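Negative regulator of ofd1 (Schizosaccharomyces pombe, PDB 3QTM) is required for correct translation termination, directly inhibits ofd1 and stabilises the released N-terminal domain of the hypoxic transcription factor sre1. Local coordinates at residues S74-F84 with T96-R107; I214-V222 with A235-Y243. One frame throughout, in Å; residues are numbered along the deposited sequence.

From the N terminus the chain runs through helices 15-34 and 38-58 before helix 97-110 turns back along helix 67-82, and contact 1 closes that connection, with 11 residues between its segments. Helix 119-142 then packs on helix 97-110 and touches Leu78 as well. Further along, contact 2 closes the connection between helix 213-220 and helix 229-254, across 12 intervening residues, six of them helical. The two contacts stand in series, neither nesting nor crossing: centres 25 Å apart, nearest atoms about 12 Å apart. Both are antiparallel helix pairings of an all-helical chain, one in the Nro1 family region and one in the C-terminal region, each of TPR-clan sequence.

Contact 1 (S74-F84 with T96-R107)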
# COMPACT_ATOMS: atom_id res chain seq x y z
N SER A 74 16.56 1.77 -9.35
CA SER A 74 15.81 0.64 -8.80
C SER A 74 14.33 0.76 -9.14
O SER A 74 13.71 -0.21 -9.54
CB SER A 74 15.98 0.56 -7.29
OG SER A 74 15.17 -0.46 -6.76
N SER A 75 13.77 1.97 -8.99
CA SER A 75 12.35 2.20 -9.29
C SER A 75 11.99 1.94 -10.75
O SER A 75 10.93 1.41 -11.04
CB SER A 75 11.94 3.63 -8.92
OG SER A 75 11.99 3.80 -7.52
N ALA A 76 12.88 2.33 -11.66
CA ALA A 76 12.64 2.06 -13.07
C ALA A 76 12.62 0.55 -13.33
O ALA A 76 11.74 0.04 -14.03
CB ALA A 76 13.70 2.75 -13.93
N LEU A 77 13.59 -0.17 -12.77
CA LEU A 77 13.63 -1.63 -12.89
C LEU A 77 12.34 -2.28 -12.36
O LEU A 77 11.78 -3.18 -12.99
CB LEU A 77 14.88 -2.21 -12.19
CG LEU A 77 16.22 -1.86 -12.85
CD1 LEU A 77 17.40 -2.05 -11.90
CD2 LEU A 77 16.43 -2.67 -14.14
N LEU A 78 11.86 -1.80 -11.23
CA LEU A 78 10.67 -2.38 -10.65
C LEU A 78 9.49 -2.14 -11.57
O LEU A 78 8.59 -2.99 -11.69
CB LEU A 78 10.37 -1.77 -9.28
CG LEU A 78 9.35 -2.56 -8.45
CD1 LEU A 78 9.83 -3.99 -8.34
CD2 LEU A 78 9.13 -1.92 -7.06
N ALA A 79 9.49 -0.99 -12.23
CA ALA A 79 8.36 -0.58 -13.04
C ALA A 79 8.29 -1.46 -14.28
O ALA A 79 7.21 -1.72 -14.80
CB ALA A 79 8.45 0.91 -13.41
N VAL A 80 9.46 -1.92 -14.74
CA VAL A 80 9.50 -2.82 -15.89
C VAL A 80 8.78 -4.10 -15.48
O VAL A 80 7.96 -4.62 -16.24
CB VAL A 80 10.94 -3.14 -16.36
CG1 VAL A 80 10.94 -4.27 -17.42
CG2 VAL A 80 11.61 -1.89 -16.93
N SER A 81 9.04 -4.56 -14.25
CA SER A 81 8.34 -5.74 -13.74
C SER A 81 6.83 -5.51 -13.64
O SER A 81 6.06 -6.39 -13.99
CB SER A 81 8.93 -6.22 -12.39
OG SER A 81 8.57 -5.36 -11.32
N GLU A 82 6.41 -4.34 -13.19
CA GLU A 82 4.98 -4.03 -13.04
C GLU A 82 4.27 -4.05 -14.39
O GLU A 82 3.13 -4.47 -14.51
CB GLU A 82 4.80 -2.66 -12.39
CG GLU A 82 3.34 -2.23 -12.25
CD GLU A 82 3.20 -0.84 -11.63
OE1 GLU A 82 4.23 -0.17 -11.44
OE2 GLU A 82 2.06 -0.42 -11.32
N LEU A 83 4.96 -3.58 -15.42
CA LEU A 83 4.36 -3.42 -16.73
C LEU A 83 4.91 -4.46 -17.68
O LEU A 83 4.90 -4.26 -18.90
CB LEU A 83 4.70 -2.03 -17.25
CG LEU A 83 4.30 -0.93 -16.26
CD1 LEU A 83 4.70 0.46 -16.75
CD2 LEU A 83 2.80 -1.01 -16.01
N PHE A 84 5.42 -5.55 -17.11
CA PHE A 84 6.16 -6.55 -17.89
C PHE A 84 5.39 -7.14 -19.08
O PHE A 84 5.98 -7.54 -20.08
CB PHE A 84 6.67 -7.68 -17.00
CG PHE A 84 7.72 -8.53 -17.66
CD1 PHE A 84 8.99 -8.03 -17.89
CD2 PHE A 84 7.43 -9.82 -18.07
CE1 PHE A 84 9.96 -8.80 -18.50
CE2 PHE A 84 8.40 -10.60 -18.69
CZ PHE A 84 9.67 -10.09 -18.90
N THR A 96 12.35 -12.12 -17.61
CA THR A 96 11.16 -12.38 -16.80
C THR A 96 10.81 -11.20 -15.89
O THR A 96 11.69 -10.42 -15.50
CB THR A 96 11.34 -13.61 -15.90
OG1 THR A 96 12.42 -13.38 -14.98
CG2 THR A 96 11.63 -14.87 -16.73
N GLU A 97 9.53 -11.10 -15.52
CA GLU A 97 9.11 -10.14 -14.51
C GLU A 97 9.95 -10.28 -13.24
O GLU A 97 10.48 -9.29 -12.70
CB GLU A 97 7.61 -10.33 -14.18
CG GLU A 97 7.14 -9.42 -13.06
CD GLU A 97 5.77 -9.80 -12.49
OE1 GLU A 97 5.20 -10.84 -12.89
OE2 GLU A 97 5.26 -9.04 -11.63
N GLU A 98 10.09 -11.51 -12.75
CA GLU A 98 10.80 -11.75 -11.50
C GLU A 98 12.26 -11.29 -11.56
O GLU A 98 12.81 -10.79 -10.59
CB GLU A 98 10.75 -13.22 -11.08
CG GLU A 98 11.34 -13.43 -9.67
CD GLU A 98 11.15 -14.86 -9.15
OE1 GLU A 98 10.84 -15.76 -9.96
OE2 GLU A 98 11.31 -15.08 -7.93
N SER A 99 12.89 -11.45 -12.71
CA SER A 99 14.28 -11.02 -12.82
C SER A 99 14.41 -9.49 -12.70
O SER A 99 15.39 -8.98 -12.16
CB SER A 99 14.90 -11.53 -14.12
OG SER A 99 16.31 -11.45 -14.04
N TYR A 100 13.39 -8.76 -13.16
CA TYR A 100 13.37 -7.31 -12.99
C TYR A 100 13.13 -6.88 -11.53
O TYR A 100 13.66 -5.87 -11.08
CB TYR A 100 12.37 -6.67 -13.97
CG TYR A 100 13.04 -6.38 -15.31
CD1 TYR A 100 12.98 -7.30 -16.35
CD2 TYR A 100 13.77 -5.21 -15.50
CE1 TYR A 100 13.62 -7.05 -17.56
CE2 TYR A 100 14.42 -4.95 -16.70
CZ TYR A 100 14.34 -5.87 -17.73
OH TYR A 100 14.98 -5.62 -18.91
N ILE A 101 12.34 -7.66 -10.79
CA ILE A 101 12.19 -7.42 -9.35
C ILE A 101 13.53 -7.67 -8.67
O ILE A 101 13.97 -6.85 -7.87
CB ILE A 101 11.11 -8.34 -8.72
CG1 ILE A 101 9.73 -8.07 -9.34
CG2 ILE A 101 11.09 -8.22 -7.19
CD1 ILE A 101 8.66 -9.08 -8.90
N ASP A 102 14.19 -8.79 -8.98
CA ASP A 102 15.52 -9.09 -8.44
C ASP A 102 16.52 -7.96 -8.74
O ASP A 102 17.29 -7.56 -7.87
CB ASP A 102 16.09 -10.39 -9.01
CG ASP A 102 15.27 -11.62 -8.61
OD1 ASP A 102 14.51 -11.55 -7.61
OD2 ASP A 102 15.41 -12.67 -9.29
N ALA A 103 16.52 -7.48 -9.98
CA ALA A 103 17.42 -6.38 -10.35
C ALA A 103 17.11 -5.11 -9.56
O ALA A 103 18.02 -4.44 -9.07
CB ALA A 103 17.36 -6.13 -11.84
N ALA A 104 15.82 -4.79 -9.41
CA ALA A 104 15.40 -3.64 -8.60
C ALA A 104 15.95 -3.72 -7.18
O ALA A 104 16.43 -2.71 -6.63
CB ALA A 104 13.87 -3.53 -8.56
N ILE A 105 15.85 -4.91 -6.58
CA ILE A 105 16.41 -5.17 -5.26
C ILE A 105 17.93 -4.98 -5.24
O ILE A 105 18.47 -4.28 -4.39
CB ILE A 105 16.09 -6.63 -4.80
CG1 ILE A 105 14.58 -6.80 -4.53
CG2 ILE A 105 16.96 -7.00 -3.58
CD1 ILE A 105 14.15 -8.25 -4.19
N GLU A 106 18.63 -5.62 -6.17
CA GLU A 106 20.09 -5.54 -6.18
C GLU A 106 20.58 -4.10 -6.43
O GLU A 106 21.52 -3.62 -5.78
CB GLU A 106 20.67 -6.49 -7.23
CG GLU A 106 20.26 -7.95 -7.04
CD GLU A 106 21.12 -8.65 -6.00
OE1 GLU A 106 22.14 -8.07 -5.59
OE2 GLU A 106 20.77 -9.77 -5.60
N ARG A 107 19.92 -3.42 -7.37
CA ARG A 107 20.26 -2.03 -7.67
C ARG A 107 20.09 -1.16 -6.43
O ARG A 107 20.95 -0.36 -6.10
CB ARG A 107 19.42 -1.49 -8.83
CG ARG A 107 19.54 0.03 -9.06
CD ARG A 107 20.99 0.52 -9.04
NE ARG A 107 21.81 -0.18 -10.03
CZ ARG A 107 23.12 0.01 -10.21
NH1 ARG A 107 23.78 0.90 -9.48
NH2 ARG A 107 23.76 -0.68 -11.13
O HOH W 1 5.99 -6.59 -10.43
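Leu77 and Tyr100 are the two knobs of this interface, each lodged in a hollow of the other segment. Leu77 fills the hole among Tyr100, Ala103, Ala104 and Arg107: CD2 lies against the Tyr100 ring, CD1 reaches 3.7 Å from Arg107 CB, and CB rests near Ala104. Tyr100 drops into the hollow lined by Leu77, Val80, Ser81 and Phe84. With CG turned to the side of the backbone N (chi1 -87°), its ring slides over Val80, whose CG1 stands 3.4 Å from the ring centroid of Tyr100 and almost on the normal, a CH-pi contact. The helices run antiparallel at 166°, their axes only 7.7 Å apart, as in the helical hairpins of tetratricopeptide-like folds. Small residues are consistent with this close approach: Ala104 CA comes within 4.3 Å of Ser74 CA, where Ser74 OG donates to Ala104 O at 2.6 Å from above the carbonyl plane. At the other end the Phe84 ring lays one face over the start of helix 97-110, with Glu97 N above its centre and Thr96 C toward its rim. An alanine here is likely to uncover that first turn and leave Tyr100 without one wall of its hollow. Glu97 CG packs 3.3 Å from Ser81 O, while a water donates to both Ser81 OG and Glu97 OE2, and Glu97 OE2 also forms a salt bridge with Arg134.

Contact 2 (I214-V222 with A235-Y243); sequences ITALWLKSV and AQEAVLNNY
Trp218 reaches across to helix 229-254 and sits as a knob among Ala235, Ala238, Val239 and Asn242. Its CB touches Val239 CG2 at 3.7 Å. From there CG, placed anti to the carbonyl carbon (chi1 -78°), carries the indole over Ala238, whose methyl presses on one face: Ala238 CB stands 3.4 Å from the centroid of the five-membered ring of Trp218, 16° off its normal, a CH-pi contact. CG, CD1, CD2 and CE2 all meet Ala238 CB, CE2 nearest at 3.3 Å and CD2 next. CE3 nears Ala235 CA at 3.8 Å, while CZ2 and, more loosely, CH2 still reach the Ala238 methyl. The pyrrole nitrogen NE1 donates to a water at 2.9 Å, which also accepts from Asn242 ND2. That amide has further bonds, OD1 to Ser192 OG and ND2 to Ala238 O at 2.8 Å; Asn242 N reaches the latter oxygen from the opposite face of its plane. Val222 CG2 covers Ala235 CB, and Thr215 CG2 meets Tyr243 OH at 3.6 Å. Helix 188-197 packs against Ile214 and Trp218, helix 151-170 against Ala216 and Leu217, and helix 262-285 against Gln236 and Tyr243, so this buried antiparallel pair, its axes 8.8 Å apart, lies within a stack of helices.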
# COMPACT_ATOMS: atom_id res chain seq x y z
N ILE A 214 2.25 0.85 8.55
CA ILE A 214 1.52 0.87 7.27
C ILE A 214 0.62 2.09 7.25
O ILE A 214 0.57 2.84 6.27
CB ILE A 214 0.64 -0.37 7.11
CG1 ILE A 214 1.49 -1.59 6.75
CG2 ILE A 214 -0.43 -0.13 6.02
CD1 ILE A 214 0.75 -2.93 6.90
N THR A 215 -0.08 2.28 8.35
CA THR A 215 -1.07 3.33 8.47
C THR A 215 -0.41 4.71 8.48
O THR A 215 -0.88 5.64 7.84
CB THR A 215 -1.90 3.10 9.74
OG1 THR A 215 -2.97 2.19 9.43
CG2 THR A 215 -2.47 4.40 10.26
N ALA A 216 0.69 4.83 9.21
CA ALA A 216 1.42 6.09 9.25
C ALA A 216 1.90 6.48 7.85
O ALA A 216 1.89 7.66 7.48
CB ALA A 216 2.61 6.00 10.22
N LEU A 217 2.30 5.49 7.05
CA LEU A 217 2.79 5.75 5.70
C LEU A 217 1.70 6.28 4.76
O LEU A 217 1.90 7.28 4.06
CB LEU A 217 3.48 4.50 5.12
CG LEU A 217 4.84 4.15 5.76
CD1 LEU A 217 5.41 2.87 5.20
CD2 LEU A 217 5.86 5.28 5.63
N TRP A 218 0.55 5.62 4.75
CA TRP A 218 -0.54 6.09 3.90
C TRP A 218 -0.87 7.53 4.26
O TRP A 218 -1.01 8.38 3.39
CB TRP A 218 -1.78 5.21 4.03
CG TRP A 218 -1.69 3.90 3.27
CD1 TRP A 218 -1.59 2.65 3.81
CD2 TRP A 218 -1.72 3.73 1.85
NE1 TRP A 218 -1.54 1.71 2.82
CE2 TRP A 218 -1.62 2.34 1.60
CE3 TRP A 218 -1.81 4.60 0.76
CZ2 TRP A 218 -1.62 1.80 0.31
CZ3 TRP A 218 -1.81 4.07 -0.53
CH2 TRP A 218 -1.72 2.68 -0.74
N LEU A 219 -0.98 7.79 5.56
CA LEU A 219 -1.31 9.13 6.03
C LEU A 219 -0.25 10.13 5.61
O LEU A 219 -0.58 11.22 5.16
CB LEU A 219 -1.50 9.16 7.55
CG LEU A 219 -2.75 8.45 8.08
CD1 LEU A 219 -2.72 8.31 9.60
CD2 LEU A 219 -4.00 9.20 7.62
N LYS A 220 1.02 9.77 5.75
CA LYS A 220 2.07 10.71 5.39
C LYS A 220 2.06 11.06 3.90
O LYS A 220 2.44 12.17 3.52
CB LYS A 220 3.45 10.20 5.81
CG LYS A 220 4.55 11.26 5.63
CD LYS A 220 5.91 10.81 6.16
CE LYS A 220 5.78 10.15 7.52
NZ LYS A 220 6.90 10.48 8.43
N SER A 221 1.62 10.13 3.06
CA SER A 221 1.65 10.37 1.61
C SER A 221 0.70 11.49 1.18
O SER A 221 0.73 11.93 0.04
CB SER A 221 1.34 9.08 0.84
OG SER A 221 -0.03 8.78 0.86
N VAL A 222 -0.14 11.94 2.10
CA VAL A 222 -1.14 12.95 1.78
C VAL A 222 -1.34 13.97 2.91
O VAL A 222 -2.39 14.60 2.99
CB VAL A 222 -2.50 12.28 1.41
CG1 VAL A 222 -2.35 11.40 0.18
CG2 VAL A 222 -3.05 11.47 2.57
N ALA A 235 -5.47 7.10 -0.26
CA ALA A 235 -4.78 6.89 1.02
C ALA A 235 -5.75 6.57 2.17
O ALA A 235 -5.52 5.64 2.94
CB ALA A 235 -3.93 8.13 1.36
N GLN A 236 -6.81 7.36 2.30
CA GLN A 236 -7.77 7.19 3.38
C GLN A 236 -8.54 5.87 3.23
O GLN A 236 -8.81 5.20 4.22
CB GLN A 236 -8.73 8.37 3.49
CG GLN A 236 -8.09 9.68 3.93
CD GLN A 236 -7.62 9.67 5.39
OE1 GLN A 236 -7.80 8.69 6.12
NE2 GLN A 236 -7.01 10.77 5.81
N GLU A 237 -8.85 5.49 1.99
CA GLU A 237 -9.45 4.18 1.73
C GLU A 237 -8.56 3.03 2.20
O GLU A 237 -9.05 2.02 2.73
CB GLU A 237 -9.78 4.00 0.25
CG GLU A 237 -10.83 4.97 -0.29
CD GLU A 237 -12.24 4.45 -0.13
OE1 GLU A 237 -12.49 3.72 0.86
OE2 GLU A 237 -13.10 4.76 -0.98
N ALA A 238 -7.24 3.17 2.00
CA ALA A 238 -6.31 2.13 2.45
C ALA A 238 -6.24 2.13 3.98
O ALA A 238 -6.11 1.08 4.61
CB ALA A 238 -4.92 2.35 1.85
N VAL A 239 -6.30 3.30 4.59
CA VAL A 239 -6.35 3.38 6.05
C VAL A 239 -7.66 2.77 6.58
O VAL A 239 -7.64 1.96 7.50
CB VAL A 239 -6.18 4.81 6.55
CG1 VAL A 239 -6.41 4.87 8.06
CG2 VAL A 239 -4.79 5.31 6.18
N LEU A 240 -8.79 3.15 6.00
CA LEU A 240 -10.06 2.56 6.40
C LEU A 240 -10.00 1.02 6.33
O LEU A 240 -10.44 0.33 7.26
CB LEU A 240 -11.21 3.09 5.54
CG LEU A 240 -12.58 2.48 5.81
CD1 LEU A 240 -12.99 2.69 7.26
CD2 LEU A 240 -13.62 3.07 4.87
N ASN A 241 -9.44 0.49 5.24
CA ASN A 241 -9.26 -0.95 5.09
C ASN A 241 -8.42 -1.61 6.19
O ASN A 241 -8.75 -2.68 6.70
CB ASN A 241 -8.65 -1.28 3.73
CG ASN A 241 -8.40 -2.77 3.56
OD1 ASN A 241 -9.33 -3.57 3.56
ND2 ASN A 241 -7.13 -3.15 3.42
N ASN A 242 -7.30 -0.98 6.54
CA ASN A 242 -6.48 -1.52 7.63
C ASN A 242 -7.22 -1.50 8.98
O ASN A 242 -7.16 -2.48 9.73
CB ASN A 242 -5.12 -0.82 7.70
CG ASN A 242 -4.16 -1.28 6.58
OD1 ASN A 242 -3.55 -2.35 6.66
ND2 ASN A 242 -4.02 -0.46 5.54
N TYR A 243 -7.93 -0.42 9.27
CA TYR A 243 -8.72 -0.37 10.51
C TYR A 243 -9.77 -1.48 10.58
O TYR A 243 -9.90 -2.17 11.59
CB TYR A 243 -9.39 0.98 10.71
CG TYR A 243 -8.42 2.11 10.95
CD1 TYR A 243 -7.10 1.85 11.28
CD2 TYR A 243 -8.83 3.44 10.86
CE1 TYR A 243 -6.20 2.87 11.50
CE2 TYR A 243 -7.93 4.47 11.08
CZ TYR A 243 -6.62 4.18 11.40
OH TYR A 243 -5.72 5.20 11.63
O HOH W 2 -2.19 -1.12 2.98